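Local atomic coordinates of aminotransferase class I and II (Anaerococcus prevotii, PDB entry 4EMY), a protein that binds pyridoxal 5'-phosphate and, as a homodimeric member of an aminotransferase family, probably transfers amino groups between amino acids and keto acids. Residues Glu81-Ile87 against Gln306-Ile310; His131-Trp135 against Asn189-Gly193; Phe357-Thr363 against Lys385-Ile391. All blocks are in the same frame, centred on the assembly; numbering follows the deposited sequence.

Interaction 1: residues Glu81-Ile87 against Gln306-Ile310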
loop_
_atom_site.group_PDB
_atom_site.type_symbol
_atom_site.label_atom_id
_atom_site.label_comp_id
_atom_site.label_asym_id
_atom_site.label_seq_id
_atom_site.Cartn_x
_atom_site.Cartn_y
_atom_site.Cartn_z
ATOM N N GLU A 81 -0.121 12.869 7.093
ATOM C CA GLU A 81 -0.143 14.291 7.444
ATOM C C GLU A 81 -0.406 14.483 8.937
ATOM O O GLU A 81 -1.256 13.801 9.522
ATOM C CB GLU A 81 -1.207 15.029 6.625
ATOM C CG GLU A 81 -0.825 15.323 5.177
ATOM C CD GLU A 81 0.222 16.424 5.025
ATOM O OE1 GLU A 81 0.398 17.237 5.961
ATOM O OE2 GLU A 81 0.878 16.484 3.962
ATOM N N LYS A 82 0.338 15.407 9.541
ATOM C CA LYS A 82 0.239 15.700 10.972
ATOM C C LYS A 82 -1.220 15.887 11.401
ATOM O O LYS A 82 -1.645 15.323 12.413
ATOM C CB LYS A 82 1.098 16.927 11.303
ATOM C CG LYS A 82 0.840 17.624 12.633
ATOM C CD LYS A 82 0.915 19.142 12.441
ATOM C CE LYS A 82 0.983 19.912 13.755
ATOM N NZ LYS A 82 2.318 19.768 14.406
ATOM N N ASP A 83 -1.985 16.643 10.608
ATOM C CA ASP A 83 -3.398 16.887 10.887
ATOM C C ASP A 83 -4.305 15.686 10.632
ATOM O O ASP A 83 -5.229 15.438 11.403
ATOM C CB ASP A 83 -3.887 18.100 10.109
ATOM C CG ASP A 83 -3.418 19.413 10.715
ATOM O OD1 ASP A 83 -3.951 20.465 10.297
ATOM O OD2 ASP A 83 -2.528 19.395 11.606
ATOM N N TYR A 84 -4.049 14.951 9.550
ATOM C CA TYR A 84 -4.724 13.667 9.296
ATOM C C TYR A 84 -4.639 12.728 10.504
ATOM O O TYR A 84 -5.664 12.235 10.970
ATOM C CB TYR A 84 -4.148 12.978 8.052
ATOM C CG TYR A 84 -4.696 11.587 7.738
ATOM C CD1 TYR A 84 -5.815 11.427 6.912
ATOM C CD2 TYR A 84 -4.073 10.430 8.237
ATOM C CE1 TYR A 84 -6.303 10.163 6.602
ATOM C CE2 TYR A 84 -4.556 9.163 7.939
ATOM C CZ TYR A 84 -5.668 9.033 7.125
ATOM O OH TYR A 84 -6.157 7.779 6.814
ATOM N N ARG A 85 -3.429 12.492 11.010
ATOM C CA ARG A 85 -3.245 11.634 12.187
ATOM C C ARG A 85 -4.086 12.118 13.371
ATOM O O ARG A 85 -4.779 11.324 14.014
ATOM C CB ARG A 85 -1.770 11.537 12.584
ATOM C CG ARG A 85 -0.878 10.984 11.493
ATOM C CD ARG A 85 0.577 11.223 11.810
ATOM N NE ARG A 85 1.047 10.306 12.842
ATOM C CZ ARG A 85 2.273 10.315 13.355
ATOM N NH1 ARG A 85 3.164 11.202 12.943
ATOM N NH2 ARG A 85 2.607 9.438 14.284
ATOM N N LYS A 86 -4.034 13.416 13.643
ATOM C CA LYS A 86 -4.826 13.998 14.716
ATOM C C LYS A 86 -6.336 13.813 14.473
ATOM O O LYS A 86 -7.051 13.338 15.357
ATOM C CB LYS A 86 -4.477 15.481 14.889
ATOM C CG LYS A 86 -5.054 16.122 16.141
ATOM C CD LYS A 86 -5.164 17.636 16.002
ATOM C CE LYS A 86 -5.850 18.270 17.207
ATOM N NZ LYS A 86 -7.314 18.002 17.225
ATOM N N ILE A 87 -6.807 14.174 13.277
ATOM C CA ILE A 87 -8.238 14.124 12.952
ATOM C C ILE A 87 -8.791 12.693 12.896
ATOM O O ILE A 87 -9.967 12.477 13.188
ATOM C CB ILE A 87 -8.565 14.937 11.679
ATOM C CG1 ILE A 87 -8.385 16.432 11.959
ATOM C CG2 ILE A 87 -9.985 14.677 11.196
ATOM C CD1 ILE A 87 -8.084 17.263 10.733
ATOM N N GLN A 306 -6.038 11.880 2.474
ATOM C CA GLN A 306 -5.679 12.433 3.770
ATOM C C GLN A 306 -6.134 13.874 3.869
ATOM O O GLN A 306 -6.687 14.291 4.880
ATOM C CB GLN A 306 -4.175 12.337 4.002
ATOM C CG GLN A 306 -3.657 10.916 4.080
ATOM C CD GLN A 306 -2.182 10.840 4.419
ATOM O OE1 GLN A 306 -1.535 11.850 4.716
ATOM N NE2 GLN A 306 -1.638 9.627 4.388
ATOM N N ASN A 307 -5.901 14.626 2.804
ATOM C CA ASN A 307 -6.325 16.017 2.725
ATOM C C ASN A 307 -7.845 16.166 2.725
ATOM O O ASN A 307 -8.370 17.148 3.254
ATOM C CB ASN A 307 -5.696 16.695 1.509
ATOM C CG ASN A 307 -4.207 16.922 1.684
ATOM O OD1 ASN A 307 -3.756 17.352 2.747
ATOM N ND2 ASN A 307 -3.432 16.632 0.642
ATOM N N ILE A 308 -8.535 15.179 2.154
ATOM C CA ILE A 308 -9.995 15.138 2.184
ATOM C C ILE A 308 -10.485 15.097 3.631
ATOM O O ILE A 308 -11.338 15.901 4.020
ATOM C CB ILE A 308 -10.579 13.976 1.339
ATOM C CG1 ILE A 308 -10.376 14.250 -0.156
ATOM C CG2 ILE A 308 -12.068 13.787 1.621
ATOM C CD1 ILE A 308 -10.699 13.084 -1.068
ATOM N N LEU A 309 -9.924 14.191 4.431
ATOM C CA LEU A 309 -10.292 14.089 5.845
ATOM C C LEU A 309 -10.024 15.388 6.614
ATOM O O LEU A 309 -10.828 15.789 7.465
ATOM C CB LEU A 309 -9.577 12.918 6.515
ATOM C CG LEU A 309 -10.132 12.472 7.870
ATOM C CD1 LEU A 309 -11.420 11.692 7.679
ATOM C CD2 LEU A 309 -9.120 11.625 8.622
ATOM N N ILE A 310 -8.900 16.037 6.303
ATOM C CA ILE A 310 -8.524 17.294 6.939
ATOM C C ILE A 310 -9.547 18.378 6.609
ATOM O O ILE A 310 -10.001 19.107 7.496
ATOM C CB ILE A 310 -7.110 17.752 6.509
ATOM C CG1 ILE A 310 -6.040 16.812 7.075
ATOM C CG2 ILE A 310 -6.840 19.190 6.942
ATOM C CD1 ILE A 310 -4.655 17.033 6.498
#
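Q306, in helix 303-311, meets the first segment in two ways. Its CB and CG lie across the ring of Y84, with CG 3.7 Å from the ring centroid, a CH-pi contact over one face. The amide beyond is stacked on the same ring, its plane 25° from that of the ring. Because the chain runs straight past CG (chi2 -176°), OE1 reaches the start of helix 82-93 and accepts a hydrogen bond of 2.9 Å from the backbone N of E81, the N-cap residue. The bond is nearly linear at the hydrogen, yet the donor stands above the carbonyl plane. Glutamine suits this place, having methylenes for the ring and an oxygen for the N-H. Three residues on, L309 sets CD2 against CD1 of Y84 at 3.7 Å, while its CG meets CG2 of I87 at 4.0 Å. I310 then fills the groove between E81, D83 and Y84: its CD1 comes within 3.8 Å of CB of D83, and CD1 of I87 rests on its CA. The two short helical segments pass 8.8 Å apart at 61°, close enough for branched aliphatic chains to mesh. Y84 and Q306 both touch A106 of strand 101-107 in the large sheet. Polar ends are served outside the contact, Y84 OH bonding to G271 O and S270 OG, and E81 OE2 to H303 NE2. The chemistry is thus chiefly apolar, an aromatic and aliphatic joint between two helices far apart in sequence, with one side-chain amide fixing the start of helix 82-93 against its neighbour.

Interaction 2: residues His131-Trp135 against Asn189-Gly193. With PLP (pyridoxal-5'-phosphate), chain E.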
loop_
_atom_site.group_PDB
_atom_site.type_symbol
_atom_site.label_atom_id
_atom_site.label_comp_id
_atom_site.label_asym_id
_atom_site.label_seq_id
_atom_site.Cartn_x
_atom_site.Cartn_y
_atom_site.Cartn_z
ATOM N N HIS A 131 -12.183 -14.711 15.755
ATOM C CA HIS A 131 -13.516 -15.305 15.813
ATOM C C HIS A 131 -13.826 -16.185 14.634
ATOM O O HIS A 131 -13.385 -15.927 13.512
ATOM C CB HIS A 131 -14.590 -14.240 16.014
ATOM C CG HIS A 131 -14.259 -12.920 15.371
ATOM N ND1 HIS A 131 -14.327 -12.726 14.040
ATOM C CD2 HIS A 131 -13.841 -11.713 15.925
ATOM C CE1 HIS A 131 -13.971 -11.461 13.757
ATOM N NE2 HIS A 131 -13.673 -10.844 14.914
ATOM N N ASP A 132 -14.586 -17.239 14.927
ATOM C CA ASP A 132 -15.034 -18.301 14.008
ATOM C C ASP A 132 -15.511 -17.851 12.628
ATOM O O ASP A 132 -15.255 -18.521 11.628
ATOM C CB ASP A 132 -16.193 -19.043 14.675
ATOM C CG ASP A 132 -15.992 -20.521 14.701
ATOM O OD1 ASP A 132 -14.914 -20.971 14.261
ATOM O OD2 ASP A 132 -16.906 -21.234 15.167
ATOM N N TYR A 133 -16.257 -16.749 12.606
ATOM C CA TYR A 133 -16.728 -16.130 11.382
ATOM C C TYR A 133 -15.817 -14.929 11.173
ATOM O O TYR A 133 -15.792 -14.017 12.005
ATOM C CB TYR A 133 -18.176 -15.655 11.537
ATOM C CG TYR A 133 -19.210 -16.708 11.907
ATOM C CD1 TYR A 133 -19.170 -17.370 13.143
ATOM C CD2 TYR A 133 -20.264 -17.006 11.042
ATOM C CE1 TYR A 133 -20.125 -18.320 13.481
ATOM C CE2 TYR A 133 -21.230 -17.946 11.378
ATOM C CZ TYR A 133 -21.158 -18.601 12.596
ATOM O OH TYR A 133 -22.116 -19.538 12.924
ATOM N N TYR A 134 -15.058 -14.931 10.081
ATOM C CA TYR A 134 -14.060 -13.895 9.850
ATOM C C TYR A 134 -13.902 -13.531 8.390
ATOM O O TYR A 134 -14.190 -14.328 7.497
ATOM C CB TYR A 134 -12.699 -14.328 10.402
ATOM C CG TYR A 134 -12.145 -15.576 9.761
ATOM C CD1 TYR A 134 -11.277 -15.498 8.677
ATOM C CD2 TYR A 134 -12.494 -16.831 10.235
ATOM C CE1 TYR A 134 -10.772 -16.640 8.082
ATOM C CE2 TYR A 134 -11.992 -17.980 9.649
ATOM C CZ TYR A 134 -11.132 -17.880 8.575
ATOM O OH TYR A 134 -10.632 -19.025 7.998
ATOM N N TRP A 135 -13.426 -12.310 8.176
ATOM C CA TRP A 135 -13.030 -11.792 6.874
ATOM C C TRP A 135 -11.772 -12.511 6.471
ATOM O O TRP A 135 -10.776 -12.482 7.190
ATOM C CB TRP A 135 -12.806 -10.293 7.018
ATOM C CG TRP A 135 -12.419 -9.546 5.773
ATOM C CD1 TRP A 135 -13.006 -9.621 4.518
ATOM C CD2 TRP A 135 -11.367 -8.532 5.641
ATOM N NE1 TRP A 135 -12.394 -8.766 3.639
ATOM C CE2 TRP A 135 -11.406 -8.082 4.244
ATOM C CE3 TRP A 135 -10.424 -7.980 6.502
ATOM C CZ2 TRP A 135 -10.530 -7.124 3.753
ATOM C CZ3 TRP A 135 -9.546 -7.012 5.996
ATOM C CH2 TRP A 135 -9.600 -6.594 4.653
ATOM N N ASN A 189 -19.559 -6.632 12.440
ATOM C CA ASN A 189 -18.770 -7.782 11.983
ATOM C C ASN A 189 -19.131 -8.284 10.594
ATOM O O ASN A 189 -20.259 -8.681 10.343
ATOM C CB ASN A 189 -18.925 -8.942 12.978
ATOM C CG ASN A 189 -18.168 -10.188 12.555
ATOM O OD1 ASN A 189 -18.740 -11.112 11.976
ATOM N ND2 ASN A 189 -16.875 -10.213 12.835
ATOM N N ASN A 190 -18.161 -8.254 9.696
ATOM C CA ASN A 190 -18.254 -8.959 8.434
ATOM C C ASN A 190 -17.737 -10.393 8.681
ATOM O O ASN A 190 -16.571 -10.568 9.071
ATOM C CB ASN A 190 -17.422 -8.202 7.393
ATOM C CG ASN A 190 -17.148 -9.008 6.143
ATOM O OD1 ASN A 190 -17.986 -9.774 5.674
ATOM N ND2 ASN A 190 -15.969 -8.821 5.583
ATOM N N PRO A 191 -18.572 -11.431 8.442
ATOM C CA PRO A 191 -19.871 -11.538 7.754
ATOM C C PRO A 191 -21.169 -11.361 8.568
ATOM O O PRO A 191 -22.208 -11.005 7.990
ATOM C CB PRO A 191 -19.837 -12.968 7.209
ATOM C CG PRO A 191 -18.958 -13.725 8.141
ATOM C CD PRO A 191 -18.092 -12.751 8.887
ATOM N N THR A 192 -21.112 -11.605 9.876
ATOM C CA THR A 192 -22.318 -11.837 10.679
ATOM C C THR A 192 -23.249 -10.642 10.860
ATOM O O THR A 192 -24.469 -10.808 10.861
ATOM C CB THR A 192 -21.963 -12.387 12.063
ATOM O OG1 THR A 192 -21.281 -11.375 12.811
ATOM C CG2 THR A 192 -21.070 -13.598 11.924
ATOM N N GLY A 193 -22.678 -9.451 11.017
ATOM C CA GLY A 193 -23.449 -8.246 11.314
ATOM C C GLY A 193 -23.577 -8.024 12.811
ATOM O O GLY A 193 -24.268 -7.107 13.259
HETATM N N1 PLP E . -11.958 -5.094 7.530
HETATM C C2 PLP E . -13.147 -5.767 7.304
HETATM C C2A PLP E . -13.776 -6.573 8.400
HETATM C C3 PLP E . -13.776 -5.691 6.064
HETATM O O3 PLP E . -14.945 -6.356 5.848
HETATM C C4 PLP E . -13.224 -4.962 5.032
HETATM C C4A PLP E . -13.469 -5.486 3.643
HETATM O O4A PLP E . -14.356 -5.007 2.932
HETATM C C5 PLP E . -12.031 -4.279 5.267
HETATM C C6 PLP E . -11.397 -4.352 6.513
HETATM C C5A PLP E . -11.410 -3.485 4.128
HETATM O O4P PLP E . -10.775 -2.302 4.557
HETATM P P PLP E . -10.022 -1.443 3.438
HETATM O O1P PLP E . -8.648 -2.042 3.299
HETATM O O2P PLP E . -10.003 0.001 3.887
HETATM O O3P PLP E . -10.731 -1.551 2.111
#
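Y133 and P191 bring together two loops that follow neighbouring parallel strands of the large sheet in this fold-type I aminotransferase, at the edge of the cofactor pocket. P191 follows a cis peptide bond, and its CD packs against CB of Y133 at 3.9 Å. Next to it T192 turns CG2 onto CB of the same tyrosine, 3.6 Å away. The threonine's other branch, OG1, sits between its backbone N and carbonyl carbon, within 2.7 Å of N189 OD1. That oxygen also takes the backbone N-H of T192 in an Asx motif, the two partners arriving from opposite faces of the amide. N189 ND2 passes H131 CE1 with the amide and imidazole planes 81° apart, and bonds to N185 O. H131 ND1 donates to the carbonyl O of Y133, two residues on, at 2.8 Å, while NE2 pairs with N185 N. W135 holds its indole flat over the pyridine ring of the cofactor, with CZ3 3.3 Å from PLP C6; a broad aromatic suits that face. N190, its CG trans to the backbone nitrogen (chi1 165°), extends past the indole so that ND2 donates to PLP O3 at 2.7 Å, with an N-H...O angle of 135°.

Interaction 3: residues Phe357-Thr363 against Lys385-Ile391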
loop_
_atom_site.group_PDB
_atom_site.type_symbol
_atom_site.label_atom_id
_atom_site.label_comp_id
_atom_site.label_asym_id
_atom_site.label_seq_id
_atom_site.Cartn_x
_atom_site.Cartn_y
_atom_site.Cartn_z
ATOM N N PHE A 357 -22.440 -4.279 6.828
ATOM C CA PHE A 357 -22.859 -4.310 5.423
ATOM C C PHE A 357 -23.589 -5.596 5.063
ATOM O O PHE A 357 -24.136 -5.723 3.962
ATOM C CB PHE A 357 -21.644 -4.157 4.497
ATOM C CG PHE A 357 -21.318 -2.732 4.130
ATOM C CD1 PHE A 357 -21.662 -1.670 4.963
ATOM C CD2 PHE A 357 -20.633 -2.456 2.952
ATOM C CE1 PHE A 357 -21.353 -0.363 4.616
ATOM C CE2 PHE A 357 -20.317 -1.151 2.600
ATOM C CZ PHE A 357 -20.670 -0.105 3.439
ATOM N N PHE A 358 -23.593 -6.546 5.993
ATOM C CA PHE A 358 -24.079 -7.884 5.705
ATOM C C PHE A 358 -24.960 -8.393 6.825
ATOM O O PHE A 358 -24.707 -8.099 7.995
ATOM C CB PHE A 358 -22.907 -8.855 5.541
ATOM C CG PHE A 358 -21.784 -8.333 4.689
ATOM C CD1 PHE A 358 -20.694 -7.689 5.273
ATOM C CD2 PHE A 358 -21.804 -8.498 3.310
ATOM C CE1 PHE A 358 -19.651 -7.210 4.498
ATOM C CE2 PHE A 358 -20.761 -8.019 2.529
ATOM C CZ PHE A 358 -19.682 -7.377 3.126
ATOM N N THR A 359 -25.994 -9.146 6.451
ATOM C CA THR A 359 -26.781 -9.950 7.380
ATOM C C THR A 359 -26.432 -11.403 7.103
ATOM O O THR A 359 -26.077 -11.748 5.973
ATOM C CB THR A 359 -28.294 -9.773 7.159
ATOM O OG1 THR A 359 -28.608 -10.037 5.788
ATOM C CG2 THR A 359 -28.741 -8.371 7.525
ATOM N N PHE A 360 -26.539 -12.261 8.109
ATOM C CA PHE A 360 -26.061 -13.629 7.948
ATOM C C PHE A 360 -27.085 -14.686 8.315
ATOM O O PHE A 360 -27.650 -14.677 9.411
ATOM C CB PHE A 360 -24.777 -13.841 8.748
ATOM C CG PHE A 360 -23.950 -15.003 8.281
ATOM C CD1 PHE A 360 -24.080 -16.253 8.877
ATOM C CD2 PHE A 360 -23.024 -14.844 7.256
ATOM C CE1 PHE A 360 -23.306 -17.322 8.458
ATOM C CE2 PHE A 360 -22.249 -15.911 6.829
ATOM C CZ PHE A 360 -22.389 -17.149 7.433
ATOM N N ILE A 361 -27.304 -15.601 7.377
ATOM C CA ILE A 361 -28.138 -16.772 7.601
ATOM C C ILE A 361 -27.245 -17.984 7.878
ATOM O O ILE A 361 -26.539 -18.458 6.988
ATOM C CB ILE A 361 -29.097 -17.030 6.414
ATOM C CG1 ILE A 361 -30.318 -16.115 6.501
ATOM C CG2 ILE A 361 -29.608 -18.459 6.429
ATOM C CD1 ILE A 361 -30.114 -14.720 5.962
ATOM N N PRO A 362 -27.255 -18.470 9.127
ATOM C CA PRO A 362 -26.517 -19.693 9.453
ATOM C C PRO A 362 -27.178 -20.945 8.858
ATOM O O PRO A 362 -28.407 -21.070 8.866
ATOM C CB PRO A 362 -26.539 -19.725 10.984
ATOM C CG PRO A 362 -27.726 -18.910 11.369
ATOM C CD PRO A 362 -27.887 -17.863 10.313
ATOM N N THR A 363 -26.347 -21.841 8.324
ATOM C CA THR A 363 -26.782 -23.096 7.698
ATOM C C THR A 363 -25.578 -23.973 7.353
ATOM O O THR A 363 -24.458 -23.475 7.193
ATOM C CB THR A 363 -27.616 -22.871 6.412
ATOM O OG1 THR A 363 -27.779 -24.118 5.727
ATOM C CG2 THR A 363 -26.942 -21.875 5.469
ATOM N N LYS A 385 -20.130 -21.925 7.236
ATOM C CA LYS A 385 -20.977 -21.428 8.312
ATOM C C LYS A 385 -22.358 -20.974 7.837
ATOM O O LYS A 385 -23.329 -21.041 8.586
ATOM C CB LYS A 385 -20.270 -20.286 9.050
ATOM C CG LYS A 385 -19.044 -20.701 9.848
ATOM C CD LYS A 385 -19.438 -21.391 11.144
ATOM C CE LYS A 385 -18.265 -21.503 12.104
ATOM N NZ LYS A 385 -17.274 -22.547 11.713
ATOM N N GLY A 386 -22.450 -20.498 6.603
ATOM C CA GLY A 386 -23.754 -20.125 6.053
ATOM C C GLY A 386 -23.739 -19.197 4.855
ATOM O O GLY A 386 -22.822 -19.228 4.030
ATOM N N ILE A 387 -24.766 -18.364 4.769
ATOM C CA ILE A 387 -24.920 -17.454 3.650
ATOM C C ILE A 387 -24.774 -16.008 4.109
ATOM O O ILE A 387 -25.413 -15.579 5.076
ATOM C CB ILE A 387 -26.272 -17.673 2.946
ATOM C CG1 ILE A 387 -26.282 -19.032 2.243
ATOM C CG2 ILE A 387 -26.558 -16.558 1.949
ATOM C CD1 ILE A 387 -27.666 -19.537 1.904
ATOM N N ARG A 388 -23.918 -15.266 3.413
ATOM C CA ARG A 388 -23.730 -13.853 3.689
ATOM C C ARG A 388 -24.487 -13.009 2.667
ATOM O O ARG A 388 -24.218 -13.076 1.465
ATOM C CB ARG A 388 -22.248 -13.497 3.693
ATOM C CG ARG A 388 -21.963 -12.131 4.282
ATOM C CD ARG A 388 -20.533 -11.707 4.028
ATOM N NE ARG A 388 -20.292 -11.384 2.626
ATOM C CZ ARG A 388 -19.170 -10.839 2.168
ATOM N NH1 ARG A 388 -18.183 -10.542 2.998
ATOM N NH2 ARG A 388 -19.042 -10.579 0.878
ATOM N N VAL A 389 -25.429 -12.217 3.165
ATOM C CA VAL A 389 -26.297 -11.400 2.325
ATOM C C VAL A 389 -25.813 -9.962 2.385
ATOM O O VAL A 389 -25.916 -9.315 3.430
ATOM C CB VAL A 389 -27.765 -11.480 2.800
ATOM C CG1 VAL A 389 -28.677 -10.696 1.873
ATOM C CG2 VAL A 389 -28.216 -12.928 2.884
ATOM N N ALA A 390 -25.277 -9.470 1.272
ATOM C CA ALA A 390 -24.721 -8.121 1.229
ATOM C C ALA A 390 -25.837 -7.104 1.146
ATOM O O ALA A 390 -26.124 -6.535 0.089
ATOM C CB ALA A 390 -23.749 -7.965 0.070
ATOM N N ILE A 391 -26.463 -6.871 2.288
ATOM C CA ILE A 391 -27.641 -6.034 2.356
ATOM C C ILE A 391 -27.364 -4.589 1.905
ATOM O O ILE A 391 -28.283 -3.839 1.596
ATOM C CB ILE A 391 -28.280 -6.127 3.756
ATOM C CG1 ILE A 391 -29.778 -5.889 3.661
ATOM C CG2 ILE A 391 -27.605 -5.206 4.767
ATOM C CD1 ILE A 391 -30.519 -6.289 4.913
#
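T359 and V389 exchange two backbone hydrogen bonds, N of T359 to O of V389 (3.0 Å) and N of V389 to O of T359 (2.9 Å). I361 and I387 form the second such pair of this antiparallel ladder, with N of I387 2.8 Å from O of I361. T363 N extends the ladder by donating to K385 O. Between the first two pairs lies the non-hydrogen-bonded pair of F360 and R388. From there the side chain of R388, bent at chi3 (71°), lays its guanidinium flat on the ring of F358, centres 3.8 Å apart and planes at 15°. This is a cation-pi stack, off-centre on the ring, and CD adds a CH-pi contact over the same face. The opposite face of that ring is covered by CB of F357. R388 also hydrogen-bonds through NH1 to N190 OD1 and through NH2 to A43 O, so both the ring and these oxygens fix its rotation. Arginine suits the place because one flat group can stack and donate at once. F360 swings its ring over the neighbouring strand, with I387 O 3.3 Å from CD2 over one face. G386 passes close by the ring, its N 3.5 Å from CZ of F360; glycine, having no side chain, lets the strand lie against both this ring and I361 O. The chains of T359, I361, I387 and V389 point to the other face of the sheet, where CD1 of I361 meets CG2 of V389 at 4.0 Å; I391, just beyond the strand, adds its CD1 to CG2 of T359. That apolar face is covered by F339 of helix 315-345 and L402 and L406 of helix 399-411, while helix 366-375 packs on I387 and strand 381-382 borders 386-389 on its far side.

The three contacts divide between two regions of the subunit. Interactions 2 and 3 adjoin, their centres about 9 Å apart, and touch where N190 OD1 meets R388 NH1; this ties the loop after strand 179-184 of the large mixed sheet to the small antiparallel sheet. R388 probably helps to position N190, which donates to O3 of the cofactor. Interaction 1 lies across the chain's centre from interaction 3, about 35 Å between centres, and joins helices 82-93 and 303-311. Along the chain, interaction 2 is nested within the loop closed by interaction 1, and interaction 3 follows both. Y75, shortly before helix 82-93, bonds the PLP of the partner subunit.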